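Local structure of beta-N-acetylhexosaminidase (Thermotoga neapolitana, 5BZA) at residues L39-F45 against V71-V75; E65-L69 against L129-G133; P136-S141 against L192-R196. The protein probably hydrolyses terminal non-reducing N-acetyl-D-hexosamine residues from N-acetyl-beta-D-hexosaminides, as a member of glycoside hydrolase family 3. The contacts are given in a common frame with arbitrary orientation. Numbering follows the deposited sequence.

Contact 1 of 3, residues L39-F45 against V71-V75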
loop_
_atom_site.group_PDB
_atom_site.type_symbol
_atom_site.label_atom_id
_atom_site.label_comp_id
_atom_site.label_asym_id
_atom_site.label_seq_id
_atom_site.Cartn_x
_atom_site.Cartn_y
_atom_site.Cartn_z
ATOM N N LEU B 39 -7.284 8.323 6.147
ATOM C CA LEU B 39 -6.375 7.365 5.512
ATOM C C LEU B 39 -5.377 6.781 6.499
ATOM O O LEU B 39 -4.972 5.623 6.365
ATOM C CB LEU B 39 -5.644 8.023 4.369
ATOM C CG LEU B 39 -6.619 8.463 3.268
ATOM C CD1 LEU B 39 -5.960 9.486 2.348
ATOM C CD2 LEU B 39 -7.065 7.271 2.443
ATOM N N SER B 40 -4.983 7.547 7.512
ATOM C CA SER B 40 -3.990 7.004 8.444
ATOM C C SER B 40 -4.613 5.993 9.406
ATOM O O SER B 40 -3.907 5.343 10.152
ATOM C CB SER B 40 -3.318 8.114 9.247
ATOM O OG SER B 40 -4.282 8.814 10.017
ATOM N N LYS B 41 -5.942 5.912 9.433
ATOM C CA LYS B 41 -6.625 4.906 10.235
ATOM C C LYS B 41 -7.342 3.935 9.293
ATOM O O LYS B 41 -8.487 4.152 8.866
ATOM C CB LYS B 41 -7.586 5.557 11.237
ATOM C CG LYS B 41 -6.930 6.583 12.254
ATOM C CD LYS B 41 -8.048 7.162 13.134
ATOM C CE LYS B 41 -7.568 8.170 14.160
ATOM N NZ LYS B 41 -6.150 7.922 14.542
ATOM N N GLU B 42 -6.621 2.881 8.919
ATOM C CA GLU B 42 -7.129 1.980 7.890
ATOM C C GLU B 42 -8.515 1.448 8.214
ATOM O O GLU B 42 -9.341 1.358 7.314
ATOM C CB GLU B 42 -6.162 0.842 7.645
ATOM C CG GLU B 42 -6.580 -0.033 6.464
ATOM C CD GLU B 42 -5.508 -1.018 6.100
ATOM O OE1 GLU B 42 -5.200 -1.889 6.951
ATOM O OE2 GLU B 42 -4.954 -0.902 4.977
ATOM N N TYR B 43 -8.795 1.114 9.478
ATOM C CA TYR B 43 -10.146 0.670 9.809
ATOM C C TYR B 43 -11.146 1.757 9.407
ATOM O O TYR B 43 -12.227 1.450 8.861
ATOM C CB TYR B 43 -10.282 0.312 11.292
ATOM C CG TYR B 43 -9.857 1.392 12.271
ATOM C CD1 TYR B 43 -8.542 1.481 12.703
ATOM C CD2 TYR B 43 -10.785 2.298 12.789
ATOM C CE1 TYR B 43 -8.151 2.441 13.595
ATOM C CE2 TYR B 43 -10.401 3.281 13.680
ATOM C CZ TYR B 43 -9.075 3.352 14.085
ATOM O OH TYR B 43 -8.679 4.344 14.980
ATOM N N LEU B 44 -10.791 3.029 9.641
ATOM C CA LEU B 44 -11.692 4.116 9.232
ATOM C C LEU B 44 -11.839 4.199 7.736
ATOM O O LEU B 44 -12.962 4.264 7.217
ATOM C CB LEU B 44 -11.215 5.479 9.738
ATOM C CG LEU B 44 -11.733 6.093 11.035
ATOM C CD1 LEU B 44 -11.583 7.612 10.886
ATOM C CD2 LEU B 44 -13.184 5.724 11.336
ATOM N N PHE B 45 -10.717 4.195 7.033
ATOM C CA PHE B 45 -10.743 4.240 5.576
ATOM C C PHE B 45 -11.651 3.137 4.981
ATOM O O PHE B 45 -12.595 3.424 4.224
ATOM C CB PHE B 45 -9.288 4.157 5.058
ATOM C CG PHE B 45 -9.183 3.930 3.578
ATOM C CD1 PHE B 45 -9.694 4.859 2.677
ATOM C CD2 PHE B 45 -8.620 2.746 3.080
ATOM C CE1 PHE B 45 -9.628 4.628 1.282
ATOM C CE2 PHE B 45 -8.538 2.502 1.697
ATOM C CZ PHE B 45 -9.056 3.451 0.800
ATOM N N VAL B 71 -0.259 10.333 0.310
ATOM C CA VAL B 71 -1.171 10.082 1.419
ATOM C C VAL B 71 -1.647 8.619 1.444
ATOM O O VAL B 71 -2.188 8.164 2.436
ATOM C CB VAL B 71 -2.359 10.992 1.346
ATOM C CG1 VAL B 71 -1.886 12.453 1.519
ATOM C CG2 VAL B 71 -3.076 10.785 0.024
ATOM N N LEU B 72 -1.408 7.898 0.354
ATOM C CA LEU B 72 -1.825 6.512 0.230
ATOM C C LEU B 72 -0.631 5.588 0.458
ATOM O O LEU B 72 0.296 5.528 -0.354
ATOM C CB LEU B 72 -2.437 6.247 -1.143
ATOM C CG LEU B 72 -3.719 6.986 -1.531
ATOM C CD1 LEU B 72 -4.219 6.587 -2.933
ATOM C CD2 LEU B 72 -4.796 6.769 -0.459
ATOM N N LYS B 73 -0.668 4.827 1.556
ATOM C CA LYS B 73 0.449 3.936 1.814
ATOM C C LYS B 73 0.473 2.801 0.790
ATOM O O LYS B 73 1.500 2.141 0.622
ATOM C CB LYS B 73 0.385 3.363 3.209
ATOM C CG LYS B 73 -0.654 2.290 3.386
ATOM C CD LYS B 73 -0.471 1.710 4.752
ATOM C CE LYS B 73 -1.381 0.553 5.005
ATOM N NZ LYS B 73 -1.098 0.148 6.397
ATOM N N TYR B 74 -0.679 2.573 0.153
ATOM C CA TYR B 74 -0.857 1.533 -0.863
ATOM C C TYR B 74 -0.072 1.751 -2.147
ATOM O O TYR B 74 0.331 0.779 -2.806
ATOM C CB TYR B 74 -2.337 1.435 -1.180
ATOM C CG TYR B 74 -3.160 1.428 0.103
ATOM C CD1 TYR B 74 -3.168 0.283 0.951
ATOM C CD2 TYR B 74 -3.900 2.557 0.495
ATOM C CE1 TYR B 74 -3.889 0.285 2.126
ATOM C CE2 TYR B 74 -4.653 2.549 1.663
ATOM C CZ TYR B 74 -4.633 1.414 2.476
ATOM O OH TYR B 74 -5.356 1.408 3.639
ATOM N N VAL B 75 0.160 3.029 -2.491
ATOM C CA VAL B 75 0.960 3.376 -3.645
ATOM C C VAL B 75 2.412 3.496 -3.246
ATOM O O VAL B 75 2.743 4.232 -2.318
ATOM C CB VAL B 75 0.512 4.734 -4.277
ATOM C CG1 VAL B 75 1.372 5.051 -5.511
ATOM C CG2 VAL B 75 -0.932 4.661 -4.675
#
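The Tyr74 ring lies obliquely against the ring of Phe45, with centroids 5.8 Å apart, planes inclined by 32° and Phe45 CE2 3.9 Å from Tyr74 CE2. The phenol reaches across to the opening turn of the helix, where Tyr74 OH donates a hydrogen bond of 2.7 Å to Glu42 OE2. Glu42 and Phe45 stand three residues apart in that turn and so meet the tyrosine together: the carboxylate takes up its hydroxyl, while Phe45 CD2 sits 3.6 Å from the same Tyr74 OH. Lys41 holds the N-cap position, and the bond from Phe45 N to Lys41 O (2.9 Å) closes the turn.

A second, purely apolar patch lies beside this one. Leu39 CD1 meets Val71 CG2 at 3.9 Å and Leu39 CD2 meets Leu72 CD2 at 3.7 Å, so one leucine bridges two successive residues of the loop. Just beyond Leu72 the chain folds into a type I beta turn, Leu72 to Val75, which sets Tyr74 facing the helix. Lys73 stays nearer the edge: its NZ is 4.2 Å from Glu42 OE2, too far for a salt bridge.

The same corner meets the second subunit, where Glu42 OE1 is hydrogen-bonded to Ser77 N of that chain. Within its own chain, the contact illustrates how a TIM barrel is knitted at the C-terminal ends of its strands: the loop after strand 59-62 folds back onto the start of helix 42-54, the helix that leads into that very strand.

Contact 2 of 3, residues E65-L69 against L129-G133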
loop_
_atom_site.group_PDB
_atom_site.type_symbol
_atom_site.label_atom_id
_atom_site.label_comp_id
_atom_site.label_asym_id
_atom_site.label_seq_id
_atom_site.Cartn_x
_atom_site.Cartn_y
_atom_site.Cartn_z
ATOM N N GLU B 65 -0.192 12.772 -5.001
ATOM C CA GLU B 65 0.512 13.249 -6.184
ATOM C C GLU B 65 1.696 12.406 -6.538
ATOM O O GLU B 65 2.141 12.371 -7.706
ATOM C CB GLU B 65 1.008 14.698 -5.984
ATOM C CG GLU B 65 -0.096 15.730 -5.868
ATOM C CD GLU B 65 0.414 17.171 -5.603
ATOM O OE1 GLU B 65 1.631 17.432 -5.570
ATOM O OE2 GLU B 65 -0.448 18.054 -5.455
ATOM N N GLY B 66 2.272 11.809 -5.505
ATOM C CA GLY B 66 3.588 11.219 -5.643
ATOM C C GLY B 66 4.587 12.283 -5.208
ATOM O O GLY B 66 4.308 13.492 -5.278
ATOM N N GLY B 67 5.754 11.846 -4.772
ATOM C CA GLY B 67 6.759 12.758 -4.266
ATOM C C GLY B 67 6.401 13.385 -2.937
ATOM O O GLY B 67 6.185 12.691 -1.928
ATOM N N GLN B 68 6.359 14.709 -2.938
ATOM C CA GLN B 68 6.212 15.461 -1.723
ATOM C C GLN B 68 4.826 15.184 -1.069
ATOM O O GLN B 68 4.722 14.960 0.133
ATOM C CB GLN B 68 6.442 16.935 -2.062
ATOM C CG GLN B 68 6.668 17.884 -0.931
ATOM C CD GLN B 68 6.917 19.311 -1.452
ATOM O OE1 GLN B 68 7.721 19.537 -2.376
ATOM N NE2 GLN B 68 6.157 20.267 -0.918
ATOM N N LEU B 69 3.749 15.212 -1.842
ATOM C CA LEU B 69 2.423 14.879 -1.281
ATOM C C LEU B 69 2.056 13.419 -1.577
ATOM O O LEU B 69 1.632 13.080 -2.687
ATOM C CB LEU B 69 1.321 15.784 -1.843
ATOM C CG LEU B 69 1.063 17.132 -1.189
ATOM C CD1 LEU B 69 2.363 17.785 -0.845
ATOM C CD2 LEU B 69 0.297 18.066 -2.143
ATOM N N LEU B 129 9.586 20.938 -5.642
ATOM C CA LEU B 129 9.527 19.491 -5.869
ATOM C C LEU B 129 8.229 19.012 -6.544
ATOM O O LEU B 129 8.230 17.998 -7.238
ATOM C CB LEU B 129 9.691 18.708 -4.539
ATOM C CG LEU B 129 11.048 18.220 -4.009
ATOM C CD1 LEU B 129 10.880 17.304 -2.820
ATOM C CD2 LEU B 129 11.809 17.495 -5.086
ATOM N N ARG B 130 7.119 19.708 -6.339
ATOM C CA ARG B 130 5.852 19.258 -6.915
ATOM C C ARG B 130 5.645 19.551 -8.438
ATOM O O ARG B 130 4.612 19.161 -9.029
ATOM C CB ARG B 130 4.692 19.844 -6.102
ATOM C CG ARG B 130 4.682 19.407 -4.617
ATOM C CD ARG B 130 3.600 20.181 -3.838
ATOM N NE ARG B 130 2.247 19.975 -4.374
ATOM C CZ ARG B 130 1.243 20.845 -4.258
ATOM N NH1 ARG B 130 1.453 22.021 -3.682
ATOM N NH2 ARG B 130 0.034 20.583 -4.766
ATOM N N SER B 131 6.593 20.240 -9.062
ATOM C CA SER B 131 6.512 20.565 -10.478
ATOM C C SER B 131 7.483 19.740 -11.351
ATOM O O SER B 131 8.633 19.481 -10.998
ATOM C CB SER B 131 6.755 22.098 -10.703
ATOM O OG SER B 131 7.037 22.398 -12.075
ATOM N N PHE B 132 7.034 19.405 -12.543
ATOM C CA PHE B 132 7.875 18.730 -13.505
ATOM C C PHE B 132 9.064 19.582 -13.938
ATOM O O PHE B 132 10.053 19.025 -14.418
ATOM C CB PHE B 132 7.039 18.356 -14.750
ATOM C CG PHE B 132 6.032 17.252 -14.513
ATOM C CD1 PHE B 132 6.460 15.950 -14.214
ATOM C CD2 PHE B 132 4.659 17.522 -14.560
ATOM C CE1 PHE B 132 5.542 14.903 -14.005
ATOM C CE2 PHE B 132 3.729 16.489 -14.329
ATOM C CZ PHE B 132 4.192 15.162 -14.054
ATOM N N GLY B 133 8.954 20.925 -13.836
ATOM C CA GLY B 133 10.074 21.810 -14.184
ATOM C C GLY B 133 9.725 23.218 -14.661
ATOM O O GLY B 133 8.556 23.586 -14.656
HETATM O O HOH W 1 2.892 17.050 -7.768
HETATM O O HOH W 2 7.012 15.988 -5.142
#
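Two beta-alpha loops of the TIM barrel, those following strands 59-62 and 110-111, are joined here by a bidentate salt bridge. Its ionic part pairs the side of the Arg130 guanidinium with the Glu65 carboxylate: Arg130 NE donates to Glu65 OE1 at 2.9 Å and Arg130 NH2 to Glu65 OE2 at 2.7 Å. The acid approaches at the edge of the guanidinium, near its plane, which lets both bonds form at once. Lys160 makes a second salt bridge to Glu65 OE2, and Arg130 also packs on His161, a residue that coordinates a cadmium ion, so the pair borders an observed metal site.

Packing completes the grip. Leu69 CD2 lies over one face of the guanidinium, 3.5 Å from Arg130 NE, and the extended Gln68 side chain brings its OE1 within 3.0 Å of Leu129 CB.

Water makes the remaining links. One molecule accepts from Gln68 N at 2.6 Å and donates weakly to Leu129 O at 3.1 Å; the other donates to both Glu65 OE1, at 2.6 Å, and Arg130 O, at 3.0 Å.

Contact 3 of 3, residues P136-S141 against L192-R196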
loop_
_atom_site.group_PDB
_atom_site.type_symbol
_atom_site.label_atom_id
_atom_site.label_comp_id
_atom_site.label_asym_id
_atom_site.label_seq_id
_atom_site.Cartn_x
_atom_site.Cartn_y
_atom_site.Cartn_z
ATOM N N PRO B 136 8.078 24.940 -20.114
ATOM C CA PRO B 136 6.667 24.583 -20.381
ATOM C C PRO B 136 6.506 23.330 -21.251
ATOM O O PRO B 136 5.518 22.605 -21.104
ATOM C CB PRO B 136 6.110 25.823 -21.113
ATOM C CG PRO B 136 7.008 26.971 -20.656
ATOM C CD PRO B 136 8.380 26.344 -20.503
ATOM N N GLU B 137 7.435 23.083 -22.165
ATOM C CA GLU B 137 7.272 21.929 -23.022
ATOM C C GLU B 137 7.513 20.610 -22.246
ATOM O O GLU B 137 6.836 19.592 -22.481
ATOM C CB GLU B 137 8.167 22.031 -24.243
ATOM C CG GLU B 137 7.327 22.209 -25.469
ATOM C CD GLU B 137 6.501 20.952 -25.800
ATOM O OE1 GLU B 137 6.811 19.830 -25.322
ATOM O OE2 GLU B 137 5.496 21.106 -26.527
ATOM N N VAL B 138 8.488 20.646 -21.341
ATOM C CA VAL B 138 8.797 19.499 -20.500
ATOM C C VAL B 138 7.607 19.192 -19.603
ATOM O O VAL B 138 7.196 18.012 -19.441
ATOM C CB VAL B 138 10.077 19.768 -19.644
ATOM C CG1 VAL B 138 10.328 18.627 -18.609
ATOM C CG2 VAL B 138 11.286 19.900 -20.565
ATOM N N VAL B 139 7.059 20.249 -19.006
ATOM C CA VAL B 139 5.870 20.126 -18.153
ATOM C C VAL B 139 4.694 19.602 -18.975
ATOM O O VAL B 139 3.910 18.755 -18.515
ATOM C CB VAL B 139 5.508 21.488 -17.482
ATOM C CG1 VAL B 139 4.161 21.460 -16.716
ATOM C CG2 VAL B 139 6.612 21.934 -16.578
ATOM N N ALA B 140 4.565 20.084 -20.201
ATOM C CA ALA B 140 3.462 19.642 -21.046
ATOM C C ALA B 140 3.543 18.145 -21.383
ATOM O O ALA B 140 2.519 17.472 -21.343
ATOM C CB ALA B 140 3.385 20.486 -22.338
ATOM N N SER B 141 4.723 17.641 -21.762
ATOM C CA SER B 141 4.801 16.237 -22.183
ATOM C C SER B 141 4.649 15.308 -20.957
ATOM O O SER B 141 3.930 14.302 -21.008
ATOM C CB SER B 141 6.098 15.929 -22.966
ATOM O OG SER B 141 7.287 16.010 -22.198
ATOM N N LEU B 192 0.515 26.337 -21.379
ATOM C CA LEU B 192 0.888 25.389 -22.431
ATOM C C LEU B 192 0.593 23.907 -22.028
ATOM O O LEU B 192 0.017 23.142 -22.830
ATOM C CB LEU B 192 2.375 25.555 -22.796
ATOM C CG LEU B 192 2.900 24.590 -23.865
ATOM C CD1 LEU B 192 2.286 24.888 -25.237
ATOM C CD2 LEU B 192 4.432 24.513 -23.944
ATOM N N PRO B 193 0.957 23.506 -20.790
ATOM C CA PRO B 193 0.657 22.119 -20.419
ATOM C C PRO B 193 -0.856 21.876 -20.290
ATOM O O PRO B 193 -1.340 20.783 -20.675
ATOM C CB PRO B 193 1.386 21.945 -19.068
ATOM C CG PRO B 193 1.698 23.295 -18.598
ATOM C CD PRO B 193 1.793 24.177 -19.769
ATOM N N PHE B 194 -1.602 22.865 -19.778
ATOM C CA PHE B 194 -3.074 22.765 -19.779
ATOM C C PHE B 194 -3.664 22.568 -21.202
ATOM O O PHE B 194 -4.576 21.741 -21.414
ATOM C CB PHE B 194 -3.708 23.967 -19.084
ATOM C CG PHE B 194 -3.441 24.029 -17.587
ATOM C CD1 PHE B 194 -2.286 24.635 -17.089
ATOM C CD2 PHE B 194 -4.360 23.521 -16.680
ATOM C CE1 PHE B 194 -2.039 24.693 -15.711
ATOM C CE2 PHE B 194 -4.121 23.583 -15.301
ATOM C CZ PHE B 194 -2.949 24.181 -14.822
ATOM N N ARG B 195 -3.159 23.360 -22.153
ATOM C CA ARG B 195 -3.551 23.283 -23.549
ATOM C C ARG B 195 -3.249 21.890 -24.118
ATOM O O ARG B 195 -4.031 21.331 -24.910
ATOM C CB ARG B 195 -2.843 24.387 -24.355
ATOM C CG ARG B 195 -3.376 25.803 -24.039
ATOM C CD ARG B 195 -2.459 26.979 -24.497
ATOM N NE ARG B 195 -2.160 26.936 -25.919
ATOM C CZ ARG B 195 -1.007 27.339 -26.452
ATOM N NH1 ARG B 195 -0.041 27.849 -25.679
ATOM N NH2 ARG B 195 -0.820 27.244 -27.766
ATOM N N ARG B 196 -2.110 21.345 -23.729
ATOM C CA ARG B 196 -1.703 20.014 -24.176
ATOM C C ARG B 196 -2.730 18.962 -23.754
ATOM O O ARG B 196 -3.105 18.061 -24.555
ATOM C CB ARG B 196 -0.311 19.650 -23.628
ATOM C CG ARG B 196 0.261 18.281 -24.161
ATOM C CD ARG B 196 0.528 18.298 -25.676
ATOM N NE ARG B 196 1.305 19.478 -26.079
ATOM C CZ ARG B 196 2.626 19.613 -25.971
ATOM N NH1 ARG B 196 3.365 18.607 -25.497
ATOM N NH2 ARG B 196 3.205 20.755 -26.368
HETATM O O HOH W 3 0.488 18.551 -19.472
#
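This is a helix-helix contact on the outside of the TIM barrel, in which the first turns of helices 136-153 and 192-198 lie side by side. Their N-to-C directions differ by 31° (signed crossing angle -31°), and the axes of the two short segments approach to 8.1 Å. Such closeness depends on a small residue: Ala140 points toward the other helix, and its CA comes within 3.7 Å of Pro193 CB. The prolyl ring is gripped further by Val139, whose CG1 is 3.6 Å from Pro193 CG. Next to Pro193, Leu192 also points toward the first helix, bringing its CD2 to 3.5 Å from Pro136 CB, one turn before Ala140, and 4.0 Å from Glu137 CG.

Polar groups border this apolar seam. Arg196 lays one face of its guanidinium over Ala140 CB, with its NH1 3.7 Å from that methyl, and directs NH2 into a salt bridge with Glu137 OE2; at 2.3 Å from NH2 to OE2 the hydrogen bond is very short. The arginine thus spans the groove between the helices, covering the alanine as it does so. A water molecule makes another bridge, donating to Ala140 O at 3.0 Å and to Pro193 O at 3.1 Å and so linking the two backbones.

Between the paired helices the chain runs through strand 156-162 and the short helix 183-188. Helix 192-198 then leads on to strand 205-208, next to strand 156-162 in the barrel, while Val139 packs on Leu118 and Phe194 on Leu116, both in the loop after strand 110-111.

Overall arrangement
Contacts 1 and 2 share one long loop, that after strand 59-62: its 65-69 part turns to the next beta-alpha loop, its 71-75 part back to the preceding helix. Their centres lie 20 Å apart, and both reach the second subunit. Contact 3 follows directly on contact 2, 15 Å away between centres, where Gly133 O meets Val139 CG2 at 3.2 Å; contacts 1 and 3, 32 Å apart between centres, do not touch. Contact 2 lies closest to a metal, with the Arg130 side chain about 4 Å from a bound cadmium ion, at the barrel end where family 3 glycosidases hold their substrate pocket.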